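Local coordinates for protein aminoglycoside N(3)-acetyltransferase, AAC(3)-IVa (Escherichia coli, PDB 6MN3) that transfers an acetyl group from acetyl-CoA to the 3-amino group of 2-deoxystreptamine antibiotics, probably conferring resistance to gentamicin, kanamycin, tobramycin, neomycin and apramycin, at residues P72-V80 and W92-P103; V164-C172 and V183-C191. All coordinates share one frame; numbering follows the deposited sequence.

Contact 1 of 2, residues P72-V80 and W92-P103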
loop_
_atom_site.group_PDB
_atom_site.type_symbol
_atom_site.label_atom_id
_atom_site.label_comp_id
_atom_site.label_asym_id
_atom_site.label_seq_id
_atom_site.Cartn_x
_atom_site.Cartn_y
_atom_site.Cartn_z
ATOM N N PRO A 72 -16.715 -7.405 -12.169
ATOM C CA PRO A 72 -17.139 -7.069 -10.807
ATOM C C PRO A 72 -16.255 -7.750 -9.775
ATOM O O PRO A 72 -15.663 -8.803 -10.023
ATOM C CB PRO A 72 -18.580 -7.590 -10.741
ATOM C CG PRO A 72 -18.653 -8.637 -11.805
ATOM C CD PRO A 72 -17.744 -8.165 -12.899
ATOM N N PHE A 73 -16.166 -7.128 -8.604
ATOM C CA PHE A 73 -15.296 -7.596 -7.535
ATOM C C PHE A 73 -16.101 -8.349 -6.484
ATOM O O PHE A 73 -17.189 -7.916 -6.091
ATOM C CB PHE A 73 -14.560 -6.424 -6.884
ATOM C CG PHE A 73 -13.580 -6.836 -5.827
ATOM C CD1 PHE A 73 -13.947 -6.860 -4.491
ATOM C CD2 PHE A 73 -12.289 -7.202 -6.167
ATOM C CE1 PHE A 73 -13.045 -7.241 -3.520
ATOM C CE2 PHE A 73 -11.382 -7.583 -5.199
ATOM C CZ PHE A 73 -11.762 -7.604 -3.874
ATOM N N ASP A 74 -15.556 -9.476 -6.028
ATOM C CA ASP A 74 -16.160 -10.266 -4.959
ATOM C C ASP A 74 -15.096 -10.520 -3.901
ATOM O O ASP A 74 -14.045 -11.114 -4.214
ATOM C CB ASP A 74 -16.730 -11.586 -5.485
ATOM C CG ASP A 74 -17.135 -12.530 -4.366
ATOM O OD1 ASP A 74 -17.855 -12.090 -3.445
ATOM O OD2 ASP A 74 -16.731 -13.710 -4.403
ATOM N N PRO A 75 -15.316 -10.112 -2.649
ATOM C CA PRO A 75 -14.278 -10.296 -1.620
ATOM C C PRO A 75 -13.944 -11.749 -1.333
ATOM O O PRO A 75 -12.928 -12.009 -0.673
ATOM C CB PRO A 75 -14.881 -9.614 -0.382
ATOM C CG PRO A 75 -15.970 -8.729 -0.910
ATOM C CD PRO A 75 -16.503 -9.420 -2.122
ATOM N N ALA A 76 -14.750 -12.700 -1.806
ATOM C CA ALA A 76 -14.550 -14.105 -1.485
ATOM C C ALA A 76 -13.800 -14.882 -2.558
ATOM O O ALA A 76 -13.219 -15.927 -2.244
ATOM C CB ALA A 76 -15.900 -14.787 -1.230
ATOM N N THR A 77 -13.799 -14.414 -3.808
ATOM C CA THR A 77 -13.182 -15.178 -4.887
ATOM C C THR A 77 -12.227 -14.333 -5.722
ATOM O O THR A 77 -11.231 -14.853 -6.237
ATOM C CB THR A 77 -14.250 -15.793 -5.800
ATOM O OG1 THR A 77 -14.999 -14.751 -6.439
ATOM C CG2 THR A 77 -15.197 -16.687 -5.007
ATOM N N SER A 78 -12.521 -13.044 -5.869
ATOM C CA SER A 78 -11.746 -12.178 -6.751
ATOM C C SER A 78 -10.286 -12.137 -6.313
ATOM O O SER A 78 -9.995 -11.690 -5.193
ATOM C CB SER A 78 -12.327 -10.766 -6.771
ATOM O OG SER A 78 -13.554 -10.723 -7.480
ATOM N N PRO A 79 -9.351 -12.590 -7.143
ATOM C CA PRO A 79 -7.944 -12.607 -6.736
ATOM C C PRO A 79 -7.314 -11.225 -6.796
ATOM O O PRO A 79 -7.725 -10.353 -7.567
ATOM C CB PRO A 79 -7.289 -13.549 -7.757
ATOM C CG PRO A 79 -8.426 -14.171 -8.537
ATOM C CD PRO A 79 -9.544 -13.192 -8.470
ATOM N N VAL A 80 -6.298 -11.037 -5.955
ATOM C CA VAL A 80 -5.513 -9.812 -5.994
ATOM C C VAL A 80 -4.727 -9.759 -7.299
ATOM O O VAL A 80 -4.299 -10.790 -7.836
ATOM C CB VAL A 80 -4.578 -9.735 -4.773
ATOM C CG1 VAL A 80 -3.907 -8.381 -4.693
ATOM C CG2 VAL A 80 -5.355 -10.008 -3.501
ATOM N N TRP A 92 -5.549 -12.507 2.105
ATOM C CA TRP A 92 -6.994 -12.336 2.203
ATOM C C TRP A 92 -7.750 -13.658 2.243
ATOM O O TRP A 92 -8.926 -13.669 2.623
ATOM C CB TRP A 92 -7.502 -11.485 1.038
ATOM C CG TRP A 92 -7.515 -12.200 -0.277
ATOM C CD1 TRP A 92 -6.512 -12.237 -1.200
ATOM C CD2 TRP A 92 -8.588 -12.979 -0.820
ATOM N NE1 TRP A 92 -6.893 -12.989 -2.284
ATOM C CE2 TRP A 92 -8.163 -13.457 -2.075
ATOM C CE3 TRP A 92 -9.866 -13.320 -0.367
ATOM C CZ2 TRP A 92 -8.970 -14.259 -2.880
ATOM C CZ3 TRP A 92 -10.665 -14.116 -1.169
ATOM C CH2 TRP A 92 -10.214 -14.575 -2.411
ATOM N N ARG A 93 -7.112 -14.765 1.865
ATOM C CA ARG A 93 -7.773 -16.063 1.849
ATOM C C ARG A 93 -7.742 -16.770 3.196
ATOM O O ARG A 93 -8.430 -17.784 3.362
ATOM C CB ARG A 93 -7.133 -16.972 0.796
ATOM C CG ARG A 93 -6.960 -16.326 -0.563
ATOM C CD ARG A 93 -6.240 -17.259 -1.519
ATOM N NE ARG A 93 -5.888 -16.593 -2.768
ATOM C CZ ARG A 93 -6.644 -16.606 -3.861
ATOM N NH1 ARG A 93 -7.800 -17.254 -3.863
ATOM N NH2 ARG A 93 -6.241 -15.970 -4.952
ATOM N N LEU A 94 -6.970 -16.268 4.150
ATOM C CA LEU A 94 -6.818 -16.911 5.442
ATOM C C LEU A 94 -8.057 -16.672 6.296
ATOM O O LEU A 94 -8.920 -15.862 5.952
ATOM C CB LEU A 94 -5.546 -16.398 6.113
ATOM C CG LEU A 94 -4.290 -16.712 5.297
ATOM C CD1 LEU A 94 -3.095 -15.911 5.790
ATOM C CD2 LEU A 94 -3.998 -18.205 5.325
ATOM N N PRO A 95 -8.205 -17.403 7.401
ATOM C CA PRO A 95 -9.392 -17.216 8.242
ATOM C C PRO A 95 -9.393 -15.871 8.955
ATOM O O PRO A 95 -8.350 -15.362 9.370
ATOM C CB PRO A 95 -9.301 -18.373 9.243
ATOM C CG PRO A 95 -8.472 -19.395 8.564
ATOM C CD PRO A 95 -7.465 -18.623 7.774
ATOM N N ASN A 96 -10.594 -15.303 9.083
ATOM C CA ASN A 96 -10.912 -14.108 9.866
ATOM C C ASN A 96 -10.246 -12.825 9.376
ATOM O O ASN A 96 -10.272 -11.820 10.099
ATOM C CB ASN A 96 -10.587 -14.272 11.359
ATOM C CG ASN A 96 -10.989 -15.626 11.912
ATOM O OD1 ASN A 96 -10.485 -16.664 11.492
ATOM N ND2 ASN A 96 -11.914 -15.617 12.862
ATOM N N VAL A 97 -9.659 -12.805 8.184
ATOM C CA VAL A 97 -9.176 -11.552 7.611
ATOM C C VAL A 97 -10.278 -10.969 6.740
ATOM O O VAL A 97 -10.828 -11.653 5.866
ATOM C CB VAL A 97 -7.868 -11.750 6.822
ATOM C CG1 VAL A 97 -7.607 -13.209 6.565
ATOM C CG2 VAL A 97 -7.872 -10.948 5.522
ATOM N N LYS A 98 -10.625 -9.714 7.003
ATOM C CA LYS A 98 -11.702 -9.044 6.297
ATOM C C LYS A 98 -11.184 -8.443 4.997
ATOM O O LYS A 98 -9.981 -8.294 4.784
ATOM C CB LYS A 98 -12.335 -7.963 7.178
ATOM C CG LYS A 98 -12.384 -8.301 8.666
ATOM C CD LYS A 98 -13.187 -9.565 8.947
ATOM C CE LYS A 98 -13.112 -9.947 10.421
ATOM N NZ LYS A 98 -13.593 -11.337 10.677
ATOM N N ARG A 99 -12.118 -8.092 4.119
ATOM C CA ARG A 99 -11.778 -7.586 2.800
ATOM C C ARG A 99 -12.859 -6.615 2.353
ATOM O O ARG A 99 -14.047 -6.842 2.600
ATOM C CB ARG A 99 -11.634 -8.733 1.795
ATOM C CG ARG A 99 -10.749 -8.422 0.609
ATOM C CD ARG A 99 -10.702 -9.604 -0.341
ATOM N NE ARG A 99 -9.787 -9.376 -1.453
ATOM C CZ ARG A 99 -9.744 -10.128 -2.548
ATOM N NH1 ARG A 99 -10.567 -11.160 -2.677
ATOM N NH2 ARG A 99 -8.879 -9.847 -3.513
ATOM N N SER A 100 -12.441 -5.529 1.710
ATOM C CA SER A 100 -13.390 -4.528 1.249
ATOM C C SER A 100 -14.259 -5.091 0.130
ATOM O O SER A 100 -13.862 -6.005 -0.597
ATOM C CB SER A 100 -12.657 -3.275 0.771
ATOM O OG SER A 100 -11.813 -2.755 1.784
ATOM N N ALA A 101 -15.457 -4.535 -0.001
ATOM C CA ALA A 101 -16.438 -5.003 -0.982
ATOM C C ALA A 101 -16.508 -4.080 -2.192
ATOM O O ALA A 101 -17.588 -3.704 -2.645
ATOM C CB ALA A 101 -17.806 -5.148 -0.326
ATOM N N HIS A 102 -15.354 -3.703 -2.731
ATOM C CA HIS A 102 -15.283 -2.879 -3.928
ATOM C C HIS A 102 -13.988 -3.206 -4.654
ATOM O O HIS A 102 -13.048 -3.727 -4.044
ATOM C CB HIS A 102 -15.367 -1.382 -3.591
ATOM C CG HIS A 102 -14.482 -0.958 -2.461
ATOM N ND1 HIS A 102 -13.135 -0.712 -2.622
ATOM C CD2 HIS A 102 -14.754 -0.721 -1.156
ATOM C CE1 HIS A 102 -12.615 -0.347 -1.464
ATOM N NE2 HIS A 102 -13.576 -0.344 -0.558
ATOM N N PRO A 103 -13.908 -2.926 -5.961
ATOM C CA PRO A 103 -12.731 -3.356 -6.738
ATOM C C PRO A 103 -11.414 -2.750 -6.284
ATOM O O PRO A 103 -10.362 -3.204 -6.751
ATOM C CB PRO A 103 -13.073 -2.919 -8.170
ATOM C CG PRO A 103 -14.144 -1.889 -8.018
ATOM C CD PRO A 103 -14.933 -2.314 -6.825
#
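Arg99 reaches Phe73 and the carbonyl of Ser78 because its CG lies anti to the backbone N (chi1 -155°) and the chain then runs extended to NE, carrying the guanidinium straight into the loop formed by 72-80. Phe73 uses the same first rotamer (chi1 -176°), which turns its ring toward the backbone of Ser100 to Pro103, with His102 O over one face and Ser100 O at the edge, and sets CZ above the centre of the guanidinium, 3.5 Å from Arg99 CZ. The two planes are steeply inclined, at 71°, so the ring presents its far corner to the cationic group and does not lie flat on it. Trp92 closes the opposite face: its indole lies with Arg99 NH1 above its centre, while the aliphatic CG of Arg93 backs the indole from behind.

Held between two aromatic side chains, the guanidinium turns its terminal nitrogens in plane to backbone oxygens. Both converge on a single atom, with Arg99 NH1 at 2.6 Å and Arg99 NH2 at 2.7 Å from Ser78 O. A straighter but weak bond runs from Arg99 NH1 to Pro75 O, at 3.2 Å, and Arg99 NE is taken by the hydroxyl of Ser64 outside the contact.

Apolar contacts complete the interface. Val80 CG2 packs 3.4 Å from Trp92 CD1, and Phe73 CB meets Pro103 CB at 4.0 Å. The loop also braces itself, since Asp74 N donates to Ser78 OG at 2.8 Å.

Here an arginine sandwiched between two aromatic rings, and bonded end-on to a loop carbonyl, joins the irregular loop after strand 59-63 to strand 98-99, the outermost strand of the mixed sheet, which pairs with 106-109 in this antibiotic N-acetyltransferase.

Contact 2 of 2, residues V164-C172 and V183-C191. With ZN (zinc ion), chain D.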
loop_
_atom_site.group_PDB
_atom_site.type_symbol
_atom_site.label_atom_id
_atom_site.label_comp_id
_atom_site.label_asym_id
_atom_site.label_seq_id
_atom_site.Cartn_x
_atom_site.Cartn_y
_atom_site.Cartn_z
ATOM N N VAL A 164 -4.967 17.713 -5.627
ATOM C CA VAL A 164 -3.983 17.772 -6.711
ATOM C C VAL A 164 -4.696 18.095 -8.019
ATOM O O VAL A 164 -5.853 17.669 -8.216
ATOM C CB VAL A 164 -3.207 16.444 -6.795
ATOM C CG1 VAL A 164 -3.941 15.402 -7.638
ATOM C CG2 VAL A 164 -1.782 16.674 -7.281
ATOM N N PRO A 165 -4.095 18.876 -8.923
ATOM C CA PRO A 165 -4.855 19.342 -10.096
ATOM C C PRO A 165 -5.110 18.271 -11.143
ATOM O O PRO A 165 -6.141 18.332 -11.824
ATOM C CB PRO A 165 -3.982 20.475 -10.659
ATOM C CG PRO A 165 -3.051 20.847 -9.549
ATOM C CD PRO A 165 -2.807 19.578 -8.797
ATOM N N TYR A 166 -4.214 17.303 -11.308
ATOM C CA TYR A 166 -4.365 16.343 -12.391
ATOM C C TYR A 166 -5.371 15.255 -12.030
ATOM O O TYR A 166 -5.539 14.892 -10.861
ATOM C CB TYR A 166 -3.021 15.712 -12.758
ATOM C CG TYR A 166 -2.157 15.299 -11.590
ATOM C CD1 TYR A 166 -2.405 14.120 -10.898
ATOM C CD2 TYR A 166 -1.077 16.074 -11.194
ATOM C CE1 TYR A 166 -1.610 13.735 -9.836
ATOM C CE2 TYR A 166 -0.274 15.695 -10.137
ATOM C CZ TYR A 166 -0.545 14.524 -9.459
ATOM O OH TYR A 166 0.248 14.145 -8.401
ATOM N N GLY A 167 -6.043 14.738 -13.056
ATOM C CA GLY A 167 -7.031 13.693 -12.884
ATOM C C GLY A 167 -7.453 13.075 -14.201
ATOM O O GLY A 167 -8.188 13.693 -14.978
ATOM N N VAL A 168 -6.991 11.857 -14.468
ATOM C CA VAL A 168 -7.301 11.161 -15.715
ATOM C C VAL A 168 -8.517 10.269 -15.496
ATOM O O VAL A 168 -8.734 9.779 -14.378
ATOM C CB VAL A 168 -6.094 10.352 -16.218
ATOM C CG1 VAL A 168 -4.949 11.285 -16.579
ATOM C CG2 VAL A 168 -5.654 9.341 -15.172
ATOM N N PRO A 169 -9.341 10.037 -16.521
ATOM C CA PRO A 169 -10.558 9.232 -16.334
ATOM C C PRO A 169 -10.249 7.740 -16.353
ATOM O O PRO A 169 -9.682 7.221 -17.317
ATOM C CB PRO A 169 -11.437 9.642 -17.523
ATOM C CG PRO A 169 -10.465 10.054 -18.575
ATOM C CD PRO A 169 -9.281 10.651 -17.860
ATOM N N ARG A 170 -10.618 7.056 -15.277
ATOM C CA ARG A 170 -10.584 5.604 -15.183
ATOM C C ARG A 170 -12.019 5.099 -15.026
ATOM O O ARG A 170 -12.979 5.870 -15.109
ATOM C CB ARG A 170 -9.685 5.161 -14.024
ATOM C CG ARG A 170 -8.236 5.612 -14.149
ATOM C CD ARG A 170 -7.467 4.745 -15.131
ATOM N NE ARG A 170 -6.698 5.539 -16.088
ATOM C CZ ARG A 170 -5.405 5.819 -15.959
ATOM N NH1 ARG A 170 -4.729 5.371 -14.911
ATOM N NH2 ARG A 170 -4.789 6.548 -16.880
ATOM N N HIS A 171 -12.167 3.797 -14.797
ATOM C CA HIS A 171 -13.496 3.223 -14.632
ATOM C C HIS A 171 -13.383 1.884 -13.919
ATOM O O HIS A 171 -12.297 1.318 -13.779
ATOM C CB HIS A 171 -14.211 3.071 -15.980
ATOM C CG HIS A 171 -13.700 1.938 -16.815
ATOM N ND1 HIS A 171 -12.669 2.085 -17.718
ATOM C CD2 HIS A 171 -14.081 0.641 -16.887
ATOM C CE1 HIS A 171 -12.435 0.928 -18.309
ATOM N NE2 HIS A 171 -13.278 0.034 -17.823
ATOM N N CYS A 172 -14.535 1.388 -13.469
ATOM C CA CYS A 172 -14.636 0.092 -12.815
ATOM C C CYS A 172 -16.054 -0.433 -13.016
ATOM O O CYS A 172 -16.898 0.223 -13.634
ATOM C CB CYS A 172 -14.268 0.186 -11.330
ATOM S SG CYS A 172 -15.469 1.075 -10.311
ATOM N N VAL A 183 -18.684 2.330 -13.883
ATOM C CA VAL A 183 -18.607 3.499 -13.018
ATOM C C VAL A 183 -17.266 4.169 -13.280
ATOM O O VAL A 183 -16.226 3.680 -12.826
ATOM C CB VAL A 183 -18.751 3.125 -11.539
ATOM C CG1 VAL A 183 -18.782 4.394 -10.685
ATOM C CG2 VAL A 183 -19.989 2.289 -11.312
ATOM N N ASP A 184 -17.289 5.287 -13.995
ATOM C CA ASP A 184 -16.094 6.056 -14.308
ATOM C C ASP A 184 -15.886 7.176 -13.292
ATOM O O ASP A 184 -16.839 7.718 -12.723
ATOM C CB ASP A 184 -16.185 6.640 -15.721
ATOM C CG ASP A 184 -16.579 5.603 -16.752
ATOM O OD1 ASP A 184 -17.590 4.902 -16.542
ATOM O OD2 ASP A 184 -15.862 5.467 -17.763
ATOM N N TYR A 185 -14.620 7.525 -13.081
ATOM C CA TYR A 185 -14.233 8.554 -12.126
ATOM C C TYR A 185 -13.000 9.269 -12.666
ATOM O O TYR A 185 -12.499 8.951 -13.747
ATOM C CB TYR A 185 -13.974 7.954 -10.739
ATOM C CG TYR A 185 -13.002 6.793 -10.751
ATOM C CD1 TYR A 185 -11.655 6.988 -10.478
ATOM C CD2 TYR A 185 -13.431 5.502 -11.039
ATOM C CE1 TYR A 185 -10.764 5.931 -10.491
ATOM C CE2 TYR A 185 -12.545 4.440 -11.057
ATOM C CZ TYR A 185 -11.212 4.662 -10.782
ATOM O OH TYR A 185 -10.322 3.613 -10.795
ATOM N N LEU A 186 -12.508 10.245 -11.905
ATOM C CA LEU A 186 -11.295 10.978 -12.253
ATOM C C LEU A 186 -10.244 10.667 -11.197
ATOM O O LEU A 186 -10.348 11.129 -10.055
ATOM C CB LEU A 186 -11.570 12.478 -12.347
ATOM C CG LEU A 186 -12.505 12.904 -13.482
ATOM C CD1 LEU A 186 -12.744 14.405 -13.448
ATOM C CD2 LEU A 186 -11.951 12.473 -14.833
ATOM N N GLU A 187 -9.237 9.886 -11.577
ATOM C CA GLU A 187 -8.215 9.412 -10.658
ATOM C C GLU A 187 -6.900 10.142 -10.890
ATOM O O GLU A 187 -6.619 10.619 -11.993
ATOM C CB GLU A 187 -7.999 7.903 -10.814
ATOM C CG GLU A 187 -7.217 7.257 -9.681
ATOM C CD GLU A 187 -6.750 5.856 -10.021
ATOM O OE1 GLU A 187 -7.560 5.073 -10.558
ATOM O OE2 GLU A 187 -5.571 5.543 -9.756
ATOM N N ASN A 188 -6.095 10.220 -9.834
ATOM C CA ASN A 188 -4.759 10.808 -9.907
ATOM C C ASN A 188 -3.723 9.696 -10.064
ATOM O O ASN A 188 -2.986 9.343 -9.142
ATOM C CB ASN A 188 -4.492 11.658 -8.669
ATOM C CG ASN A 188 -4.875 10.947 -7.386
ATOM O OD1 ASN A 188 -6.039 10.603 -7.179
ATOM N ND2 ASN A 188 -3.895 10.718 -6.520
ATOM N N ASP A 189 -3.679 9.138 -11.270
ATOM C CA ASP A 189 -2.784 8.038 -11.591
ATOM C C ASP A 189 -1.710 8.492 -12.572
ATOM O O ASP A 189 -1.951 9.336 -13.439
ATOM C CB ASP A 189 -3.554 6.851 -12.181
ATOM C CG ASP A 189 -2.905 5.517 -11.862
ATOM O OD1 ASP A 189 -3.642 4.532 -11.645
ATOM O OD2 ASP A 189 -1.658 5.454 -11.824
ATOM N N HIS A 190 -0.520 7.920 -12.420
ATOM C CA HIS A 190 0.607 8.192 -13.303
ATOM C C HIS A 190 1.580 7.024 -13.191
ATOM O O HIS A 190 1.250 5.972 -12.633
ATOM C CB HIS A 190 1.266 9.533 -12.961
ATOM C CG HIS A 190 1.369 9.797 -11.490
ATOM N ND1 HIS A 190 2.490 9.481 -10.754
ATOM C CD2 HIS A 190 0.491 10.352 -10.621
ATOM C CE1 HIS A 190 2.298 9.828 -9.493
ATOM N NE2 HIS A 190 1.093 10.358 -9.386
ATOM N N CYS A 191 2.790 7.209 -13.723
ATOM C CA CYS A 191 3.795 6.154 -13.666
ATOM C C CYS A 191 4.267 5.875 -12.246
ATOM O O CYS A 191 4.885 4.831 -12.009
ATOM C CB CYS A 191 4.989 6.517 -14.548
ATOM S SG CYS A 191 6.007 7.854 -13.889
HETATM ZN ZN ZN D . 6.142 9.687 -15.339
#
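The Tyr185 ring lies alongside Arg170, whose carbonyl carbon sits over the rim of one face and whose CB comes within 3.6 Å of Tyr185 CZ; Glu187 CG meets the ring edge in plane. The Arg170 guanidinium has Val168 CG2 above one face and Asp189 OD1 in plane at its edge, where a long salt bridge of 3.5 Å joins Arg170 NH1 to Asp189 OD1. Arg170 gets there by bending at chi2 (-78°) and chi3, which leads its chain obliquely past Glu187 toward Asp189. Tyr185 OH donates to Glu187 OE1 at 3.1 Å, linking neighbours on this face of the sheet.

These groups stand on an antiparallel beta hairpin made of strands 168-174 and 181-187, a two-stranded sheet separate from the large mixed one. Its hydrogen-bonded pairs are Val168 with Glu187, Arg170 with Tyr185 and Cys172 with Val183; Val183 N to Cys172 O, at 2.8 Å, is nearly straight (171°). On the other face Leu186 CD2 packs on Pro169 CB at 3.9 Å.

Beyond the strands, Tyr166 CE1 touches Asn188 CB at 3.7 Å and its ring stands nearly perpendicular to that of His190. Tyr166, Asn188 and His190 all hydrogen-bond Glu159 of helix 154-161. One residue further, Cys191 SG binds the zinc ion at 2.3 Å, with His243, Cys249 and Cys252 completing the site.

How the contacts relate
The two contacts follow one another along the chain, contact 1 closing before contact 2 opens, and their centres lie 23 Å apart. They nevertheless touch: Pro103 CG, at the end of contact 1, packs 3.9 Å from Cys172 CB on the hairpin. Nearby, His171 of contact 2 hydrogen-bonds Asp70, just ahead of segment 72-80. Contact 2 thus reaches the loops beside the mixed sheet through Cys172 and His171, and the zinc site through Cys191, in the loop that follows strand 181-187; Cys172 CA and Cys191 CA are 19.4 Å apart. Contact 1 is remote from the metal, with Pro103 CG 24.5 Å from the zinc ion, whereas contact 2 supplies a ligand to it directly.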